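Local coordinates for protein LacI family transcription regulator (Bifidobacterium animalis subsp. lactis, PDB 4O5A) that probably controls gene transcription, binding DNA through an N-terminal helix-turn-helix domain and sensing a small effector with its periplasmic binding protein-like domain, at residues 130-135 against 313-318; 136-141 against 163-168; 184-189 against 252-257. All blocks are in the same frame, centred on the assembly; numbering follows the deposited sequence.

Interaction 1. Residues 130-135 against 313-318; sequences VDALLL and QLMLKL. With SO4 (sulfate ion), chain E.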
loop_
_atom_site.group_PDB
_atom_site.type_symbol
_atom_site.label_atom_id
_atom_site.label_comp_id
_atom_site.label_asym_id
_atom_site.label_seq_id
_atom_site.Cartn_x
_atom_site.Cartn_y
_atom_site.Cartn_z
ATOM N N VAL A 130 -18.895 8.829 17.091
ATOM C CA VAL A 130 -18.374 9.532 15.909
ATOM C C VAL A 130 -19.489 10.387 15.319
ATOM O O VAL A 130 -20.659 10.218 15.681
ATOM C CB VAL A 130 -17.830 8.564 14.843
ATOM C CG1 VAL A 130 -16.647 7.763 15.378
ATOM C CG2 VAL A 130 -18.930 7.640 14.358
ATOM N N ASP A 131 -19.126 11.308 14.430
ATOM C CA ASP A 131 -20.089 12.251 13.872
ATOM C C ASP A 131 -20.692 11.756 12.556
ATOM O O ASP A 131 -21.762 12.215 12.146
ATOM C CB ASP A 131 -19.420 13.602 13.645
ATOM C CG ASP A 131 -19.136 14.341 14.940
ATOM O OD1 ASP A 131 -19.642 13.912 16.004
ATOM O OD2 ASP A 131 -18.409 15.363 14.887
ATOM N N ALA A 132 -19.996 10.821 11.923
ATOM C CA ALA A 132 -20.401 10.241 10.643
ATOM C C ALA A 132 -19.612 8.977 10.389
ATOM O O ALA A 132 -18.508 8.812 10.924
ATOM C CB ALA A 132 -20.188 11.240 9.500
ATOM N N LEU A 133 -20.170 8.096 9.560
ATOM C CA LEU A 133 -19.542 6.816 9.230
ATOM C C LEU A 133 -19.252 6.754 7.740
ATOM O O LEU A 133 -20.060 7.187 6.924
ATOM C CB LEU A 133 -20.488 5.665 9.564
ATOM C CG LEU A 133 -20.986 5.579 10.998
ATOM C CD1 LEU A 133 -21.985 4.459 11.136
ATOM C CD2 LEU A 133 -19.789 5.322 11.874
ATOM N N LEU A 134 -18.101 6.201 7.393
ATOM C CA LEU A 134 -17.729 6.015 6.006
ATOM C C LEU A 134 -17.900 4.532 5.691
ATOM O O LEU A 134 -17.351 3.682 6.398
ATOM C CB LEU A 134 -16.266 6.443 5.822
ATOM C CG LEU A 134 -15.644 6.265 4.444
ATOM C CD1 LEU A 134 -16.411 7.085 3.425
ATOM C CD2 LEU A 134 -14.184 6.679 4.475
ATOM N N LEU A 135 -18.676 4.217 4.651
ATOM C CA LEU A 135 -18.914 2.824 4.255
ATOM C C LEU A 135 -18.192 2.481 2.958
ATOM O O LEU A 135 -18.473 3.066 1.907
ATOM C CB LEU A 135 -20.407 2.569 4.066
ATOM C CG LEU A 135 -21.325 2.966 5.218
ATOM C CD1 LEU A 135 -22.787 2.719 4.856
ATOM C CD2 LEU A 135 -20.947 2.210 6.483
ATOM N N GLN A 313 -15.313 15.914 2.647
ATOM C CA GLN A 313 -16.094 17.138 2.506
ATOM C C GLN A 313 -17.583 16.839 2.540
ATOM O O GLN A 313 -18.357 17.583 3.134
ATOM C CB GLN A 313 -15.718 17.881 1.217
ATOM C CG GLN A 313 -14.287 18.390 1.227
ATOM C CD GLN A 313 -13.848 18.960 -0.103
ATOM O OE1 GLN A 313 -14.205 18.440 -1.160
ATOM N NE2 GLN A 313 -13.066 20.035 -0.058
ATOM N N LEU A 314 -17.983 15.744 1.902
ATOM C CA LEU A 314 -19.401 15.401 1.835
ATOM C C LEU A 314 -19.933 14.990 3.205
ATOM O O LEU A 314 -21.052 15.345 3.580
ATOM C CB LEU A 314 -19.634 14.275 0.821
ATOM C CG LEU A 314 -19.426 14.683 -0.635
ATOM C CD1 LEU A 314 -19.588 13.473 -1.551
ATOM C CD2 LEU A 314 -20.391 15.797 -1.037
HETATM N N MSE A 315 -19.134 14.248 3.959
HETATM C CA MSE A 315 -19.578 13.831 5.279
HETATM C C MSE A 315 -19.672 15.032 6.195
HETATM O O MSE A 315 -20.577 15.111 7.005
HETATM C CB MSE A 315 -18.668 12.754 5.876
HETATM C CG MSE A 315 -18.860 11.399 5.211
HETATM SE SE MSE A 315 -17.767 10.013 6.008
HETATM C CE MSE A 315 -16.021 10.600 5.429
ATOM N N LEU A 316 -18.743 15.975 6.058
ATOM C CA LEU A 316 -18.811 17.206 6.850
ATOM C C LEU A 316 -20.063 18.025 6.540
ATOM O O LEU A 316 -20.655 18.635 7.431
ATOM C CB LEU A 316 -17.552 18.045 6.633
ATOM C CG LEU A 316 -16.352 17.459 7.374
ATOM C CD1 LEU A 316 -15.036 18.077 6.893
ATOM C CD2 LEU A 316 -16.532 17.662 8.868
ATOM N N LYS A 317 -20.467 18.044 5.272
ATOM C CA LYS A 317 -21.722 18.691 4.901
ATOM C C LYS A 317 -22.908 18.029 5.591
ATOM O O LYS A 317 -23.765 18.707 6.126
ATOM C CB LYS A 317 -21.937 18.658 3.385
ATOM C CG LYS A 317 -21.074 19.622 2.586
ATOM C CD LYS A 317 -21.572 19.668 1.149
ATOM C CE LYS A 317 -20.505 20.162 0.178
ATOM N NZ LYS A 317 -20.264 21.641 0.265
ATOM N N LEU A 318 -22.955 16.702 5.566
ATOM C CA LEU A 318 -24.026 15.966 6.242
ATOM C C LEU A 318 -24.052 16.310 7.731
ATOM O O LEU A 318 -25.109 16.574 8.307
ATOM C CB LEU A 318 -23.836 14.453 6.057
ATOM C CG LEU A 318 -24.033 13.871 4.654
ATOM C CD1 LEU A 318 -23.614 12.399 4.625
ATOM C CD2 LEU A 318 -25.476 14.017 4.199
HETATM S S SO4 E . -11.257 21.517 -3.199
HETATM O O1 SO4 E . -11.331 21.973 -4.581
HETATM O O2 SO4 E . -12.504 21.836 -2.510
HETATM O O3 SO4 E . -11.002 20.080 -3.174
HETATM O O4 SO4 E . -10.160 22.208 -2.534
#

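Interaction 2. Residues 136-141 against 163-168; sequences LNLEIG and SLTSGL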
loop_
_atom_site.group_PDB
_atom_site.type_symbol
_atom_site.label_atom_id
_atom_site.label_comp_id
_atom_site.label_asym_id
_atom_site.label_seq_id
_atom_site.Cartn_x
_atom_site.Cartn_y
_atom_site.Cartn_z
ATOM N N LEU A 136 -17.273 1.524 3.028
ATOM C CA LEU A 136 -16.544 1.094 1.838
ATOM C C LEU A 136 -16.914 -0.332 1.455
ATOM O O LEU A 136 -17.455 -1.088 2.273
ATOM C CB LEU A 136 -15.033 1.185 2.061
ATOM C CG LEU A 136 -14.459 2.508 2.566
ATOM C CD1 LEU A 136 -12.959 2.368 2.804
ATOM C CD2 LEU A 136 -14.751 3.665 1.610
ATOM N N ASN A 137 -16.617 -0.691 0.208
ATOM C CA ASN A 137 -16.749 -2.064 -0.261
ATOM C C ASN A 137 -18.148 -2.627 -0.071
ATOM O O ASN A 137 -18.331 -3.685 0.534
ATOM C CB ASN A 137 -15.711 -2.957 0.418
ATOM C CG ASN A 137 -14.300 -2.500 0.146
ATOM O OD1 ASN A 137 -13.988 -2.045 -0.955
ATOM N ND2 ASN A 137 -13.437 -2.610 1.150
ATOM N N LEU A 138 -19.129 -1.907 -0.595
ATOM C CA LEU A 138 -20.515 -2.332 -0.515
ATOM C C LEU A 138 -20.695 -3.617 -1.313
ATOM O O LEU A 138 -20.239 -3.722 -2.457
ATOM C CB LEU A 138 -21.443 -1.232 -1.042
ATOM C CG LEU A 138 -21.725 -0.053 -0.102
ATOM C CD1 LEU A 138 -22.386 -0.539 1.175
ATOM C CD2 LEU A 138 -20.467 0.758 0.236
ATOM N N GLU A 139 -21.328 -4.609 -0.694
ATOM C CA GLU A 139 -21.663 -5.839 -1.392
ATOM C C GLU A 139 -23.120 -5.762 -1.793
ATOM O O GLU A 139 -23.841 -4.865 -1.353
ATOM C CB GLU A 139 -21.461 -7.051 -0.485
ATOM C CG GLU A 139 -20.066 -7.211 0.079
ATOM C CD GLU A 139 -19.957 -8.431 0.974
ATOM O OE1 GLU A 139 -18.831 -8.946 1.155
ATOM O OE2 GLU A 139 -21.004 -8.874 1.498
ATOM N N ILE A 140 -23.556 -6.702 -2.623
ATOM C CA ILE A 140 -24.972 -6.831 -2.932
ATOM C C ILE A 140 -25.696 -7.297 -1.669
ATOM O O ILE A 140 -25.273 -8.266 -1.030
ATOM C CB ILE A 140 -25.207 -7.807 -4.107
ATOM C CG1 ILE A 140 -25.184 -7.038 -5.430
ATOM C CG2 ILE A 140 -26.526 -8.557 -3.947
ATOM C CD1 ILE A 140 -25.144 -7.920 -6.658
ATOM N N GLY A 141 -26.760 -6.585 -1.294
ATOM C CA GLY A 141 -27.524 -6.914 -0.099
ATOM C C GLY A 141 -26.749 -6.732 1.196
ATOM O O GLY A 141 -26.923 -7.493 2.152
ATOM N N SER A 163 -26.204 1.857 -7.596
ATOM C CA SER A 163 -27.117 0.721 -7.595
ATOM C C SER A 163 -27.048 -0.127 -6.318
ATOM O O SER A 163 -27.952 -0.920 -6.057
ATOM C CB SER A 163 -26.875 -0.153 -8.830
ATOM O OG SER A 163 -25.511 -0.532 -8.925
ATOM N N LEU A 164 -25.991 0.044 -5.526
ATOM C CA LEU A 164 -25.769 -0.790 -4.344
ATOM C C LEU A 164 -26.066 -0.087 -3.020
ATOM O O LEU A 164 -25.918 -0.689 -1.954
ATOM C CB LEU A 164 -24.315 -1.270 -4.295
ATOM C CG LEU A 164 -23.654 -1.925 -5.509
ATOM C CD1 LEU A 164 -22.180 -2.173 -5.206
ATOM C CD2 LEU A 164 -24.339 -3.221 -5.895
ATOM N N THR A 165 -26.464 1.180 -3.073
ATOM C CA THR A 165 -26.519 1.984 -1.848
ATOM C C THR A 165 -27.931 2.327 -1.381
ATOM O O THR A 165 -28.116 2.796 -0.255
ATOM C CB THR A 165 -25.691 3.271 -1.980
ATOM O OG1 THR A 165 -26.153 4.026 -3.107
ATOM C CG2 THR A 165 -24.225 2.933 -2.166
ATOM N N SER A 166 -28.903 2.109 -2.260
ATOM C CA SER A 166 -30.321 2.235 -1.931
ATOM C C SER A 166 -30.698 3.543 -1.238
ATOM O O SER A 166 -31.277 3.533 -0.150
ATOM C CB SER A 166 -30.785 1.039 -1.092
ATOM O OG SER A 166 -32.161 1.148 -0.773
ATOM N N GLY A 167 -30.369 4.665 -1.868
ATOM C CA GLY A 167 -30.814 5.958 -1.382
ATOM C C GLY A 167 -29.881 6.653 -0.410
ATOM O O GLY A 167 -30.053 7.847 -0.160
ATOM N N LEU A 168 -28.905 5.925 0.144
ATOM C CA LEU A 168 -27.925 6.521 1.044
ATOM C C LEU A 168 -27.016 7.476 0.276
ATOM O O LEU A 168 -26.772 7.275 -0.915
ATOM C CB LEU A 168 -27.063 5.438 1.708
ATOM C CG LEU A 168 -27.757 4.526 2.720
ATOM C CD1 LEU A 168 -26.790 3.525 3.317
ATOM C CD2 LEU A 168 -28.389 5.363 3.815
#

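Interaction 3. Residues 184-189 against 252-257; sequences RHLALF and AIIYDN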
loop_
_atom_site.group_PDB
_atom_site.type_symbol
_atom_site.label_atom_id
_atom_site.label_comp_id
_atom_site.label_asym_id
_atom_site.label_seq_id
_atom_site.Cartn_x
_atom_site.Cartn_y
_atom_site.Cartn_z
ATOM N N ARG A 184 -12.476 0.430 -25.599
ATOM C CA ARG A 184 -12.311 1.224 -26.818
ATOM C C ARG A 184 -10.833 1.392 -27.185
ATOM O O ARG A 184 -10.495 1.430 -28.356
ATOM C CB ARG A 184 -12.999 2.591 -26.696
ATOM C CG ARG A 184 -14.518 2.526 -26.687
ATOM C CD ARG A 184 -15.123 3.926 -26.861
ATOM N NE ARG A 184 -14.796 4.771 -25.709
ATOM C CZ ARG A 184 -15.486 4.776 -24.571
ATOM N NH1 ARG A 184 -16.556 3.998 -24.448
ATOM N NH2 ARG A 184 -15.112 5.560 -23.560
ATOM N N HIS A 185 -9.966 1.494 -26.175
ATOM C CA HIS A 185 -8.516 1.603 -26.374
ATOM C C HIS A 185 -8.018 0.329 -27.070
ATOM O O HIS A 185 -7.233 0.397 -28.020
ATOM C CB HIS A 185 -7.825 1.802 -25.015
ATOM C CG HIS A 185 -6.324 1.850 -25.066
ATOM N ND1 HIS A 185 -5.626 2.901 -25.628
ATOM C CD2 HIS A 185 -5.393 1.005 -24.565
ATOM C CE1 HIS A 185 -4.328 2.680 -25.499
ATOM N NE2 HIS A 185 -4.158 1.543 -24.850
ATOM N N LEU A 186 -8.496 -0.822 -26.619
ATOM C CA LEU A 186 -8.114 -2.086 -27.245
ATOM C C LEU A 186 -8.696 -2.203 -28.650
ATOM O O LEU A 186 -8.023 -2.685 -29.560
ATOM C CB LEU A 186 -8.508 -3.285 -26.368
ATOM C CG LEU A 186 -7.829 -3.314 -24.986
ATOM C CD1 LEU A 186 -8.353 -4.487 -24.192
ATOM C CD2 LEU A 186 -6.313 -3.417 -25.131
ATOM N N ALA A 187 -9.928 -1.732 -28.841
ATOM C CA ALA A 187 -10.565 -1.793 -30.157
ATOM C C ALA A 187 -9.809 -0.939 -31.168
ATOM O O ALA A 187 -9.613 -1.350 -32.324
ATOM C CB ALA A 187 -12.015 -1.338 -30.072
ATOM N N LEU A 188 -9.373 0.241 -30.733
ATOM C CA LEU A 188 -8.640 1.154 -31.608
ATOM C C LEU A 188 -7.353 0.492 -32.101
ATOM O O LEU A 188 -6.912 0.716 -33.230
ATOM C CB LEU A 188 -8.295 2.424 -30.832
ATOM C CG LEU A 188 -7.339 3.381 -31.552
ATOM C CD1 LEU A 188 -7.914 3.809 -32.877
ATOM C CD2 LEU A 188 -7.025 4.594 -30.692
ATOM N N PHE A 189 -6.772 -0.329 -31.234
ATOM C CA PHE A 189 -5.548 -1.061 -31.533
ATOM C C PHE A 189 -5.823 -2.380 -32.252
ATOM O O PHE A 189 -4.915 -3.189 -32.423
ATOM C CB PHE A 189 -4.773 -1.334 -30.247
ATOM C CG PHE A 189 -3.889 -0.198 -29.809
ATOM C CD1 PHE A 189 -3.415 0.730 -30.720
ATOM C CD2 PHE A 189 -3.513 -0.079 -28.481
ATOM C CE1 PHE A 189 -2.598 1.771 -30.313
ATOM C CE2 PHE A 189 -2.693 0.959 -28.067
ATOM C CZ PHE A 189 -2.233 1.882 -28.983
ATOM N N ALA A 252 -5.181 -9.448 -25.778
ATOM C CA ALA A 252 -5.087 -8.473 -24.704
ATOM C C ALA A 252 -5.766 -9.034 -23.468
ATOM O O ALA A 252 -6.773 -9.741 -23.572
ATOM C CB ALA A 252 -5.737 -7.133 -25.130
ATOM N N ILE A 253 -5.186 -8.744 -22.306
ATOM C CA ILE A 253 -5.751 -9.145 -21.023
ATOM C C ILE A 253 -5.824 -7.933 -20.114
ATOM O O ILE A 253 -4.854 -7.180 -19.977
ATOM C CB ILE A 253 -4.918 -10.273 -20.358
ATOM C CG1 ILE A 253 -4.899 -11.490 -21.274
ATOM C CG2 ILE A 253 -5.540 -10.679 -19.010
ATOM C CD1 ILE A 253 -3.889 -12.561 -20.840
ATOM N N ILE A 254 -6.999 -7.728 -19.522
ATOM C CA ILE A 254 -7.196 -6.679 -18.529
ATOM C C ILE A 254 -7.245 -7.315 -17.134
ATOM O O ILE A 254 -8.019 -8.244 -16.890
ATOM C CB ILE A 254 -8.503 -5.921 -18.806
ATOM C CG1 ILE A 254 -8.418 -5.244 -20.183
ATOM C CG2 ILE A 254 -8.746 -4.893 -17.720
ATOM C CD1 ILE A 254 -9.667 -4.479 -20.562
ATOM N N TYR A 255 -6.415 -6.822 -16.220
ATOM C CA TYR A 255 -6.372 -7.352 -14.863
ATOM C C TYR A 255 -7.019 -6.416 -13.862
ATOM O O TYR A 255 -6.810 -5.207 -13.926
ATOM C CB TYR A 255 -4.920 -7.550 -14.432
ATOM C CG TYR A 255 -4.200 -8.579 -15.260
ATOM C CD1 TYR A 255 -4.063 -9.882 -14.806
ATOM C CD2 TYR A 255 -3.652 -8.243 -16.487
ATOM C CE1 TYR A 255 -3.394 -10.847 -15.573
ATOM C CE2 TYR A 255 -2.971 -9.187 -17.261
ATOM C CZ TYR A 255 -2.852 -10.477 -16.801
ATOM O OH TYR A 255 -2.199 -11.396 -17.580
ATOM N N ASP A 256 -7.745 -6.984 -12.894
ATOM C CA ASP A 256 -8.443 -6.171 -11.897
ATOM C C ASP A 256 -7.518 -5.509 -10.864
ATOM O O ASP A 256 -7.963 -4.669 -10.089
ATOM C CB ASP A 256 -9.539 -6.984 -11.190
ATOM C CG ASP A 256 -10.885 -6.908 -11.910
ATOM O OD1 ASP A 256 -10.902 -6.590 -13.117
ATOM O OD2 ASP A 256 -11.920 -7.183 -11.265
ATOM N N ASN A 257 -6.236 -5.866 -10.843
ATOM C CA ASN A 257 -5.302 -5.084 -10.036
ATOM C C ASN A 257 -3.903 -5.048 -10.608
ATOM O O ASN A 257 -3.584 -5.798 -11.529
ATOM C CB ASN A 257 -5.298 -5.489 -8.554
ATOM C CG ASN A 257 -4.642 -6.849 -8.296
ATOM O OD1 ASN A 257 -4.033 -7.441 -9.173
ATOM N ND2 ASN A 257 -4.769 -7.332 -7.062
#

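Interaction 1. Residues 130-135 against 313-318
Met315 reaches Leu134 through its torsions. Its CG stands anti to the carbonyl carbon; this chi1 (-73°) and an extended chi2 carry SE to the strand, and the bend at chi3 turns CE onto Leu134. Leu134 places its CG anti to its own backbone N (chi1 177°), and the two side chains cross at about a right angle. The selenium of this selenomethionine lies 3.9 Å from Leu134 CB, and Met315 CE is 4.1 Å from Leu134 CD1. The base of the same side chain meets the strand two residues earlier, with Met315 CB 4.2 Å from Ala132 CB. Between these two points Met315 SE passes 3.8 Å from Leu133 O, a plain van der Waals approach. The Leu133 side chain leaves the strand away from the helix and touches Leu121 and Trp124 of helix 116-127.

This is helix-on-sheet packing. Helix 304-320 lies on strand 132-135 of the parallel sheet, running roughly against it. Ile71 of strand 70-76 and Leu95 of helix 88-99 also touch Met315 and close the cluster. The helix comes after strand 298-301 of the other subdomain in sequence, yet packs here, in keeping with the crossing chain connections of the periplasmic binding protein-like fold.

Gln313 NE2 gives a fairly straight hydrogen bond of 3.1 Å to O2 of a sulfate ion, with an N-H...O angle of 161°. The sulfate, probably from the crystallisation liquor, also takes a bond from Arg309 NE. With an alanine in place of Gln313 this amide donor is gone, and the sulfate would probably be held less firmly, with Arg309 left.

No hydrogen bond joins the two segments. The seam is buried and apolar, and its hold comes from the fit of one long, flexible side chain against the strand.

Interaction 2. Residues 136-141 against 163-168
Leu164 lays its two methyl groups against the carbonyl and CB of Leu138 and the side chain of Ile140. Its CG stands anti to the carbonyl carbon (chi1 -50°), which carries the branched end across to the facing loop. CD1 takes the Leu138 side: it is 3.7 Å from Leu138 O and 4.3 Å from Leu138 CB. The carbonyl contact is a methyl resting against an oxygen. CD2 takes the other side and meets Ile140 CG1 at 3.9 Å, where the two side chains cross obliquely. Leu164 thus bridges two residues that lie two apart along the loop.

Thr165 adds a looser touch. Its CG2 is 4.4 Å from Leu138 CG. The threonine divides its work, since OG1 is hydrogen-bonded to Thr170 OG1 and Ser162 O while the methyl serves the apolar side. Leu138 continues inward to Ala158 and Ala160 of strand 156-160 and to Ile145 of helix 143-149.

Beyond Thr165 the chain makes a type I' beta turn to Leu168, closed by Leu168 N to Thr165 O at 3.3 Å. Ser166 and Gly167 both have positive phi, and Ser166 OG is bonded to Lys149 NZ.

Both segments follow strands of one parallel sheet, 132-135 and 156-160, and so lie at the C-terminal ends of its strands. They also reach helix 206-219, where Ile140 touches Tyr207 and Ser163 touches Ile208. In this family the effector cleft lies between the two subdomains, and this placing is consistent with loops near that cleft.

The contact has no hydrogen bond across it. It grades from a buried side at Leu138 and Thr165 to an exposed one at Ile140, so the loops are held together by apolar packing, while polar bonds within the second loop region fix its shape.

Interaction 3. Residues 184-189 against 252-257
Leu186 comes down from the helix end-on, with its two methyl groups astride the CB of Ala252. CD1 and CD2 each lie 3.8 Å from Ala252 CB, so the fork of the leucine fits around the single methyl. CD1 also meets the end of Ile254, 3.9 Å from Ile254 CD1 and 4.1 Å from Ile254 CG1. The side chains of Leu186 and Ile254 run at a slant to one another. Ile254 turns CG1 anti to its carbonyl carbon (chi1 -62°), which leaves CG2 beside that carbon, and the extended chi2 then carries CD1 to the leucine.

Two apart on strand 252-255, Ala252 and Ile254 both point toward the helix. Ile253, between them, points away, to the far side of the sheet.

Helix 175-188 thus covers one face of the sheet in this subdomain. Leu186 also touches Ile194 and Ile282 on the two neighbouring strands, 193-197 and 280-284. Helices packed on a largely parallel sheet are the layered build of the periplasmic binding protein-like fold.

All three touching residues are buried, and only hydrocarbon meets hydrocarbon. The small alanine lets the leucine come close to the strand, and between these two segments the join rests on apolar packing, with no hydrogen bond.

How the interactions relate
Interactions 1 and 2 belong to one subdomain, and interaction 3 to the other, on the opposite side of the chain's centre. Strand 132-135 and the loop directly after it link the first two, whose centres are about 16 Å apart. Interactions 1 and 3 are alike in kind: each buries a helix side chain on a sheet, at centres about 36 Å apart. They differ in the reaching group, a bent selenomethionine in one and a forked leucine in the other. Interaction 2 joins loops, is only partly buried and lies nearer the middle of the chain. All three are apolar across their segments; a bound sulfate marks only the outer side of 313-318.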